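Local coordinates for Alr3699 protein (PDB 4XSO), which belongs to the GT-B clan of glycosyltransferase-like proteins, its chain combining a family 4 region with a group 1 region, at residues N206-G220 against M280-E294. Numbering follows the deposited sequence.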
ATOM      1  N   ASN A 206     -16.010  36.475 -42.753  1.00 36.39           N
ATOM      2  CA  ASN A 206     -15.283  35.237 -42.996  1.00 35.99           C
ATOM      3  C   ASN A 206     -16.094  33.932 -42.717  1.00 35.24           C
ATOM      4  O   ASN A 206     -17.108  33.943 -41.977  1.00 40.49           O
ATOM      5  CB  ASN A 206     -14.056  35.198 -42.096  1.00 36.71           C
ATOM      6  CG  ASN A 206     -13.081  36.305 -42.388  1.00 44.45           C
ATOM      7  OD1 ASN A 206     -12.643  37.015 -41.484  1.00 48.14           O
ATOM      8  ND2 ASN A 206     -12.690  36.413 -43.626  1.00 42.51           N
ATOM      9  N   PHE A 207     -15.578  32.820 -43.235  1.00 34.33           N
ATOM     10  CA  PHE A 207     -15.999  31.486 -42.779  1.00 34.57           C
ATOM     11  C   PHE A 207     -14.986  31.067 -41.733  1.00 34.59           C
ATOM     12  O   PHE A 207     -13.809  30.805 -42.032  1.00 37.75           O
ATOM     13  CB  PHE A 207     -16.076  30.466 -43.917  1.00 35.35           C
ATOM     14  CG  PHE A 207     -16.731  29.174 -43.546  1.00 35.30           C
ATOM     15  CD1 PHE A 207     -15.988  28.163 -42.936  1.00 34.81           C
ATOM     16  CD2 PHE A 207     -18.108  28.985 -43.747  1.00 36.56           C
ATOM     17  CE1 PHE A 207     -16.584  26.992 -42.554  1.00 36.84           C
ATOM     18  CE2 PHE A 207     -18.709  27.781 -43.395  1.00 37.43           C
ATOM     19  CZ  PHE A 207     -17.936  26.775 -42.806  1.00 37.79           C
ATOM     20  N   VAL A 208     -15.447  31.018 -40.488  1.00 31.92           N
ATOM     21  CA  VAL A 208     -14.575  30.851 -39.373  1.00 33.47           C
ATOM     22  C   VAL A 208     -14.569  29.400 -38.852  1.00 34.07           C
ATOM     23  O   VAL A 208     -15.569  28.867 -38.389  1.00 33.37           O
ATOM     24  CB  VAL A 208     -14.999  31.804 -38.240  1.00 34.50           C
ATOM     25  CG1 VAL A 208     -14.152  31.578 -36.998  1.00 32.60           C
ATOM     26  CG2 VAL A 208     -14.890  33.258 -38.669  1.00 34.14           C
ATOM     27  N   VAL A 209     -13.404  28.802 -38.886  1.00 29.42           N
ATOM     28  CA  VAL A 209     -13.174  27.511 -38.300  1.00 31.41           C
ATOM     29  C   VAL A 209     -12.451  27.677 -36.985  1.00 31.57           C
ATOM     30  O   VAL A 209     -11.325  28.216 -36.932  1.00 31.01           O
ATOM     31  CB  VAL A 209     -12.299  26.612 -39.186  1.00 30.21           C
ATOM     32  CG1 VAL A 209     -12.173  25.237 -38.554  1.00 33.70           C
ATOM     33  CG2 VAL A 209     -12.886  26.490 -40.572  1.00 32.93           C
ATOM     34  N   GLY A 210     -13.048  27.179 -35.900  1.00 31.36           N
ATOM     35  CA  GLY A 210     -12.471  27.355 -34.576  1.00 29.79           C
ATOM     36  C   GLY A 210     -11.848  26.056 -34.101  1.00 29.91           C
ATOM     37  O   GLY A 210     -12.406  24.959 -34.300  1.00 31.23           O
ATOM     38  N   HIS A 211     -10.708  26.180 -33.430  1.00 30.37           N
ATOM     39  CA  HIS A 211     -10.051  25.063 -32.838  1.00 29.58           C
ATOM     40  C   HIS A 211      -9.844  25.424 -31.378  1.00 30.57           C
ATOM     41  O   HIS A 211      -9.244  26.470 -31.088  1.00 34.89           O
ATOM     42  CB  HIS A 211      -8.700  24.889 -33.558  1.00 33.48           C
ATOM     43  CG  HIS A 211      -8.022  23.592 -33.275  1.00 34.02           C
ATOM     44  ND1 HIS A 211      -7.408  23.313 -32.073  1.00 39.15           N
ATOM     45  CD2 HIS A 211      -7.882  22.480 -34.029  1.00 35.82           C
ATOM     46  CE1 HIS A 211      -6.914  22.081 -32.105  1.00 33.77           C
ATOM     47  NE2 HIS A 211      -7.217  21.554 -33.273  1.00 33.38           N
ATOM     48  N   PHE A 212     -10.322  24.624 -30.464  1.00 26.81           N
ATOM     49  CA  PHE A 212     -10.347  25.036 -29.031  1.00 33.30           C
ATOM     50  C   PHE A 212      -9.568  24.032 -28.189  1.00 34.88           C
ATOM     51  O   PHE A 212     -10.056  22.962 -27.928  1.00 48.93           O
ATOM     52  CB  PHE A 212     -11.776  25.028 -28.535  1.00 29.07           C
ATOM     53  CG  PHE A 212     -12.610  26.034 -29.220  1.00 28.23           C
ATOM     54  CD1 PHE A 212     -13.175  25.750 -30.416  1.00 31.66           C
ATOM     55  CD2 PHE A 212     -12.760  27.267 -28.691  1.00 29.37           C
ATOM     56  CE1 PHE A 212     -13.899  26.674 -31.079  1.00 31.44           C
ATOM     57  CE2 PHE A 212     -13.460  28.234 -29.361  1.00 28.84           C
ATOM     58  CZ  PHE A 212     -14.062  27.924 -30.543  1.00 31.22           C
ATOM     59  N   SER A 213      -8.385  24.361 -27.767  1.00 38.92           N
ATOM     60  CA  SER A 213      -7.502  23.331 -27.234  1.00 38.17           C
ATOM     61  C   SER A 213      -6.252  24.049 -26.723  1.00 41.70           C
ATOM     62  O   SER A 213      -6.044  25.210 -27.054  1.00 43.47           O
ATOM     63  CB  SER A 213      -7.314  22.207 -28.259  1.00 45.24           C
ATOM     64  OG  SER A 213      -6.058  21.600 -28.166  1.00 47.66           O
ATOM     65  N   ARG A 214      -5.399  23.353 -25.963  1.00 41.22           N
ATOM     66  CA  ARG A 214      -4.094  23.879 -25.683  1.00 46.73           C
ATOM     67  C   ARG A 214      -3.242  23.545 -26.930  1.00 34.58           C
ATOM     68  O   ARG A 214      -3.533  22.636 -27.704  1.00 35.43           O
ATOM     69  CB  ARG A 214      -3.499  23.244 -24.407  1.00 57.95           C
ATOM     70  CG  ARG A 214      -3.392  21.734 -24.482  1.00 65.36           C
ATOM     71  CD  ARG A 214      -3.046  21.114 -23.126  1.00 80.26           C
ATOM     72  NE  ARG A 214      -3.204  19.667 -23.201  1.00 80.57           N
ATOM     73  CZ  ARG A 214      -4.355  19.013 -23.048  1.00 84.69           C
ATOM     74  NH1 ARG A 214      -5.485  19.663 -22.747  1.00 81.78           N
ATOM     75  NH2 ARG A 214      -4.364  17.687 -23.177  1.00 83.36           N
ATOM     76  N   LEU A 215      -2.250  24.365 -27.158  1.00 38.17           N
ATOM     77  CA  LEU A 215      -1.418  24.268 -28.328  1.00 38.91           C
ATOM     78  C   LEU A 215      -0.437  23.142 -28.062  1.00 43.64           C
ATOM     79  O   LEU A 215       0.527  23.314 -27.298  1.00 47.76           O
ATOM     80  CB  LEU A 215      -0.699  25.605 -28.554  1.00 40.42           C
ATOM     81  CG  LEU A 215      -1.625  26.806 -28.734  1.00 43.17           C
ATOM     82  CD1 LEU A 215      -0.784  28.088 -28.809  1.00 51.11           C
ATOM     83  CD2 LEU A 215      -2.499  26.653 -29.968  1.00 43.64           C
ATOM     84  N   SER A 216      -0.541  21.999 -28.623  1.00 48.34           N
ATOM     85  CA  SER A 216       0.193  20.753 -28.365  1.00 50.38           C
ATOM     86  C   SER A 216       0.264  19.851 -29.622  1.00 45.19           C
ATOM     87  O   SER A 216      -0.598  19.927 -30.498  1.00 48.00           O
ATOM     88  CB  SER A 216      -0.427  20.069 -27.164  1.00 54.47           C
ATOM     89  OG  SER A 216       0.227  18.872 -26.938  1.00 59.26           O
ATOM     90  N   PRO A 217       1.211  19.162 -30.004  1.00 45.77           N
ATOM     91  CA  PRO A 217       1.225  18.422 -31.289  1.00 45.54           C
ATOM     92  C   PRO A 217       0.141  17.357 -31.351  1.00 44.19           C
ATOM     93  O   PRO A 217      -0.435  17.123 -32.406  1.00 41.13           O
ATOM     94  CB  PRO A 217       2.611  17.744 -31.333  1.00 46.33           C
ATOM     95  CG  PRO A 217       3.429  18.418 -30.272  1.00 46.70           C
ATOM     96  CD  PRO A 217       2.529  19.162 -29.322  1.00 44.29           C
ATOM     97  N   TRP A 218      -0.143  16.741 -30.206  1.00 45.85           N
ATOM     98  CA  TRP A 218      -1.181  15.710 -30.125  1.00 48.86           C
ATOM     99  C   TRP A 218      -2.547  16.335 -30.498  1.00 44.13           C
ATOM    100  O   TRP A 218      -3.403  15.626 -31.043  1.00 37.72           O
ATOM    101  CB  TRP A 218      -1.293  15.101 -28.707  1.00 51.58           C
ATOM    102  CG  TRP A 218      -0.201  14.161 -28.255  1.00 66.01           C
ATOM    103  CD1 TRP A 218       1.011  13.933 -28.849  1.00 67.67           C
ATOM    104  CD2 TRP A 218      -0.217  13.351 -27.048  1.00 87.47           C
ATOM    105  NE1 TRP A 218       1.736  13.016 -28.108  1.00 77.36           N
ATOM    106  CE2 TRP A 218       1.006  12.645 -27.001  1.00 88.24           C
ATOM    107  CE3 TRP A 218      -1.158  13.148 -26.007  1.00 90.12           C
ATOM    108  CZ2 TRP A 218       1.314  11.742 -25.950  1.00 91.19           C
ATOM    109  CZ3 TRP A 218      -0.846  12.253 -24.961  1.00 84.28           C
ATOM    110  CH2 TRP A 218       0.375  11.568 -24.945  1.00 90.73           C
ATOM    111  N   LYS A 219      -2.743  17.625 -30.180  1.00 36.68           N
ATOM    112  CA  LYS A 219      -4.014  18.299 -30.478  1.00 36.79           C
ATOM    113  C   LYS A 219      -4.197  18.743 -31.930  1.00 37.13           C
ATOM    114  O   LYS A 219      -5.310  19.133 -32.324  1.00 35.02           O
ATOM    115  CB  LYS A 219      -4.278  19.445 -29.514  1.00 33.56           C
ATOM    116  CG  LYS A 219      -4.373  18.968 -28.044  1.00 35.92           C
ATOM    117  CD  LYS A 219      -5.619  18.111 -27.854  1.00 41.85           C
ATOM    118  CE  LYS A 219      -5.830  17.608 -26.443  1.00 54.60           C
ATOM    119  NZ  LYS A 219      -6.731  18.554 -25.722  1.00 62.88           N
ATOM    120  N   GLY A 220      -3.123  18.723 -32.717  1.00 36.89           N
ATOM    121  CA  GLY A 220      -3.230  18.818 -34.175  1.00 34.61           C
ATOM    122  C   GLY A 220      -3.600  20.147 -34.822  1.00 35.60           C
ATOM    123  O   GLY A 220      -4.166  20.204 -35.915  1.00 32.38           O
ATOM    124  N   MET A 280     -17.374  29.522 -29.689  1.00 32.35           N
ATOM    125  CA  MET A 280     -17.899  28.422 -30.547  1.00 30.64           C
ATOM    126  C   MET A 280     -19.096  28.902 -31.408  1.00 28.58           C
ATOM    127  O   MET A 280     -19.203  28.692 -32.618  1.00 30.12           O
ATOM    128  CB  MET A 280     -18.302  27.255 -29.660  1.00 29.58           C
ATOM    129  CG  MET A 280     -17.154  26.443 -29.016  1.00 28.92           C
ATOM    130  SD  MET A 280     -17.690  24.928 -28.194  1.00 21.02           S
ATOM    131  CE  MET A 280     -16.017  24.291 -27.939  1.00 32.26           C
ATOM    132  N   ALA A 281     -20.021  29.576 -30.748  1.00 28.08           N
ATOM    133  CA  ALA A 281     -21.170  30.125 -31.408  1.00 30.02           C
ATOM    134  C   ALA A 281     -20.769  31.057 -32.520  1.00 30.71           C
ATOM    135  O   ALA A 281     -21.423  31.082 -33.565  1.00 36.02           O
ATOM    136  CB  ALA A 281     -22.088  30.847 -30.424  1.00 30.47           C
ATOM    137  N   ALA A 282     -19.690  31.800 -32.343  1.00 30.81           N
ATOM    138  CA  ALA A 282     -19.276  32.670 -33.396  1.00 32.16           C
ATOM    139  C   ALA A 282     -18.532  32.001 -34.548  1.00 32.79           C
ATOM    140  O   ALA A 282     -18.290  32.637 -35.524  1.00 34.27           O
ATOM    141  CB  ALA A 282     -18.471  33.780 -32.835  1.00 33.64           C
ATOM    142  N   CYS A 283     -18.173  30.734 -34.429  1.00 34.06           N
ATOM    143  CA  CYS A 283     -17.541  29.994 -35.541  1.00 32.03           C
ATOM    144  C   CYS A 283     -18.631  29.579 -36.513  1.00 35.50           C
ATOM    145  O   CYS A 283     -19.843  29.663 -36.202  1.00 34.25           O
ATOM    146  CB  CYS A 283     -16.848  28.773 -34.989  1.00 34.93           C
ATOM    147  SG  CYS A 283     -15.419  29.270 -34.017  1.00 36.71           S
ATOM    148  N   ASP A 284     -18.208  29.172 -37.698  1.00 31.40           N
ATOM    149  CA  ASP A 284     -19.083  28.567 -38.678  1.00 34.34           C
ATOM    150  C   ASP A 284     -18.848  27.069 -38.665  1.00 34.80           C
ATOM    151  O   ASP A 284     -19.703  26.339 -39.039  1.00 31.20           O
ATOM    152  CB  ASP A 284     -18.817  29.205 -40.039  1.00 43.40           C
ATOM    153  CG  ASP A 284     -19.101  30.725 -40.028  1.00 40.50           C
ATOM    154  OD1 ASP A 284     -20.320  30.997 -40.030  1.00 41.06           O
ATOM    155  OD2 ASP A 284     -18.165  31.620 -39.940  1.00 35.74           O
ATOM    156  N   LEU A 285     -17.695  26.615 -38.167  1.00 31.18           N
ATOM    157  CA  LEU A 285     -17.381  25.189 -38.020  1.00 31.51           C
ATOM    158  C   LEU A 285     -16.391  25.067 -36.891  1.00 29.93           C
ATOM    159  O   LEU A 285     -15.542  25.931 -36.722  1.00 26.46           O
ATOM    160  CB  LEU A 285     -16.778  24.656 -39.309  1.00 34.21           C
ATOM    161  CG  LEU A 285     -16.102  23.299 -39.328  1.00 32.83           C
ATOM    162  CD1 LEU A 285     -17.202  22.249 -39.088  1.00 36.76           C
ATOM    163  CD2 LEU A 285     -15.376  23.003 -40.675  1.00 34.93           C
ATOM    164  N   VAL A 286     -16.545  24.033 -36.068  1.00 30.36           N
ATOM    165  CA  VAL A 286     -15.624  23.753 -34.989  1.00 29.77           C
ATOM    166  C   VAL A 286     -14.835  22.537 -35.444  1.00 29.92           C
ATOM    167  O   VAL A 286     -15.437  21.551 -35.845  1.00 34.78           O
ATOM    168  CB  VAL A 286     -16.356  23.497 -33.687  1.00 29.54           C
ATOM    169  CG1 VAL A 286     -15.364  23.087 -32.617  1.00 29.33           C
ATOM    170  CG2 VAL A 286     -17.067  24.786 -33.283  1.00 36.54           C
ATOM    171  N   ALA A 287     -13.507  22.626 -35.424  1.00 28.83           N
ATOM    172  CA  ALA A 287     -12.658  21.501 -35.720  1.00 30.90           C
ATOM    173  C   ALA A 287     -11.919  20.928 -34.574  1.00 30.96           C
ATOM    174  O   ALA A 287     -11.105  21.588 -33.928  1.00 34.58           O
ATOM    175  CB  ALA A 287     -11.625  21.897 -36.820  1.00 36.19           C
ATOM    176  N   HIS A 288     -12.073  19.627 -34.438  1.00 33.34           N
ATOM    177  CA  HIS A 288     -11.278  18.810 -33.536  1.00 35.18           C
ATOM    178  C   HIS A 288     -10.344  18.020 -34.454  1.00 34.75           C
ATOM    179  O   HIS A 288     -10.825  17.348 -35.365  1.00 34.70           O
ATOM    180  CB  HIS A 288     -12.222  17.878 -32.773  1.00 34.00           C
ATOM    181  CG  HIS A 288     -11.519  16.834 -31.980  1.00 37.03           C
ATOM    182  ND1 HIS A 288     -11.203  15.595 -32.497  1.00 38.67           N
ATOM    183  CD2 HIS A 288     -11.054  16.841 -30.711  1.00 41.77           C
ATOM    184  CE1 HIS A 288     -10.553  14.891 -31.594  1.00 38.48           C
ATOM    185  NE2 HIS A 288     -10.437  15.631 -30.504  1.00 40.99           N
ATOM    186  N   THR A 289      -9.032  18.126 -34.262  1.00 34.65           N
ATOM    187  CA  THR A 289      -8.091  17.501 -35.213  1.00 36.58           C
ATOM    188  C   THR A 289      -6.947  16.820 -34.476  1.00 36.31           C
ATOM    189  O   THR A 289      -5.821  16.864 -34.951  1.00 37.11           O
ATOM    190  CB  THR A 289      -7.486  18.551 -36.131  1.00 34.47           C
ATOM    191  OG1 THR A 289      -6.697  19.474 -35.355  1.00 34.10           O
ATOM    192  CG2 THR A 289      -8.602  19.296 -36.844  1.00 42.27           C
ATOM    193  N   SER A 290      -7.235  16.260 -33.293  1.00 37.02           N
ATOM    194  CA  SER A 290      -6.243  15.508 -32.514  1.00 37.05           C
ATOM    195  C   SER A 290      -5.689  14.284 -33.283  1.00 38.10           C
ATOM    196  O   SER A 290      -6.415  13.565 -33.980  1.00 33.75           O
ATOM    197  CB  SER A 290      -6.852  15.051 -31.206  1.00 39.66           C
ATOM    198  OG  SER A 290      -7.187  16.176 -30.414  1.00 39.52           O
ATOM    199  N   THR A 291      -4.399  14.051 -33.122  1.00 35.09           N
ATOM    200  CA  THR A 291      -3.671  13.045 -33.918  1.00 41.04           C
ATOM    201  C   THR A 291      -3.431  11.821 -33.108  1.00 43.17           C
ATOM    202  O   THR A 291      -2.774  10.938 -33.546  1.00 42.66           O
ATOM    203  CB  THR A 291      -2.330  13.584 -34.414  1.00 38.21           C
ATOM    204  OG1 THR A 291      -1.583  14.101 -33.303  1.00 37.77           O
ATOM    205  CG2 THR A 291      -2.554  14.682 -35.405  1.00 33.71           C
ATOM    206  N   ALA A 292      -3.945  11.796 -31.885  1.00 43.56           N
ATOM    207  CA  ALA A 292      -3.887  10.632 -31.090  1.00 44.68           C
ATOM    208  C   ALA A 292      -5.292  10.418 -30.510  1.00 44.31           C
ATOM    209  O   ALA A 292      -5.981  11.403 -30.214  1.00 41.29           O
ATOM    210  CB  ALA A 292      -2.849  10.817 -29.979  1.00 52.37           C
ATOM    211  N   PRO A 293      -5.709   9.142 -30.375  1.00 42.63           N
ATOM    212  CA  PRO A 293      -7.065   8.844 -29.994  1.00 45.29           C
ATOM    213  C   PRO A 293      -7.326   9.382 -28.610  1.00 42.36           C
ATOM    214  O   PRO A 293      -6.526   9.201 -27.733  1.00 49.07           O
ATOM    215  CB  PRO A 293      -7.090   7.310 -29.931  1.00 47.94           C
ATOM    216  CG  PRO A 293      -5.949   6.847 -30.790  1.00 47.48           C
ATOM    217  CD  PRO A 293      -4.919   7.902 -30.586  1.00 44.76           C
ATOM    218  N   GLU A 294      -8.436  10.035 -28.435  1.00 43.18           N
ATOM    219  CA  GLU A 294      -8.829  10.592 -27.175  1.00 42.84           C
ATOM    220  C   GLU A 294     -10.023   9.793 -26.610  1.00 43.09           C
ATOM    221  O   GLU A 294     -10.874   9.252 -27.359  1.00 37.94           O
ATOM    222  CB  GLU A 294      -9.194  12.088 -27.342  1.00 43.57           C
ATOM    223  CG  GLU A 294      -7.978  12.983 -27.722  1.00 47.25           C
ATOM    224  CD  GLU A 294      -8.340  14.437 -27.994  1.00 49.42           C
ATOM    225  OE1 GLU A 294      -9.553  14.774 -28.039  1.00 55.64           O
ATOM    226  OE2 GLU A 294      -7.409  15.268 -28.151  1.00 55.93           O
TER
HETATM  227  O   HOH W   1     -11.068  22.053 -31.168  1.00 62.77           O
HETATM  228  O   HOH W   2      -7.691  18.541 -31.574  1.00 35.18           O
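G210 is held by two backbone hydrogen bonds to its neighbour strand: its N reaches L285 O at 2.9 Å, and A287 N reaches its O at 2.8 Å. These bonds, with the two bridges V209-L285 and G210-V286, define strands 207-212 and 285-287 as parallel neighbours. The axes of these short strand segments make an angle of 33°. At the start of the ladder V208 O accepts from both D284 N and L285 N, while D284 OD2 takes the V208 N-H on its anti lone pair in a nearly straight bond (2.8 Å, 168°). The same carboxylate oxygen has a salt bridge to R198. D284 CB lies over the centre of the F207 ring, 3.7 Å from its centroid, a CH-pi contact.

On the G210 and V286 face, F212 receives M280 CG over one face, with M280 SD higher above it, and C283 SG at its edge. C283 SG also packs 3.6 Å from G210 CA, beside the glycine on this face.

Where regular pairing stops, water 1 bridges F212 N and A287 O. In H211, a chi1 of -167° sets CG opposite the backbone N and carries NE2 to T289 OG1, to which it donates in the ring plane at 3.0 Å. That hydroxyl donates in turn to G220 O, 2.7 Å away and well above the carbonyl plane. Water 2 links K219 O, T289 N and S290 OG, and T291 N binds W218 O, tying the P217-G220 turn to the 289-291 loop.

Helices 221-228 and 336-348 both pack on the face carrying V209 and L285, V209 touching the former and L285 the latter; M280 of helix 276-282 packs on the other. Order 3-2-1-4-5-6 makes these strands 1 and 4, central neighbours whose following loops meet at the C-terminal end of the parallel sheet, as in the Rossmann-like domains of GT-B proteins.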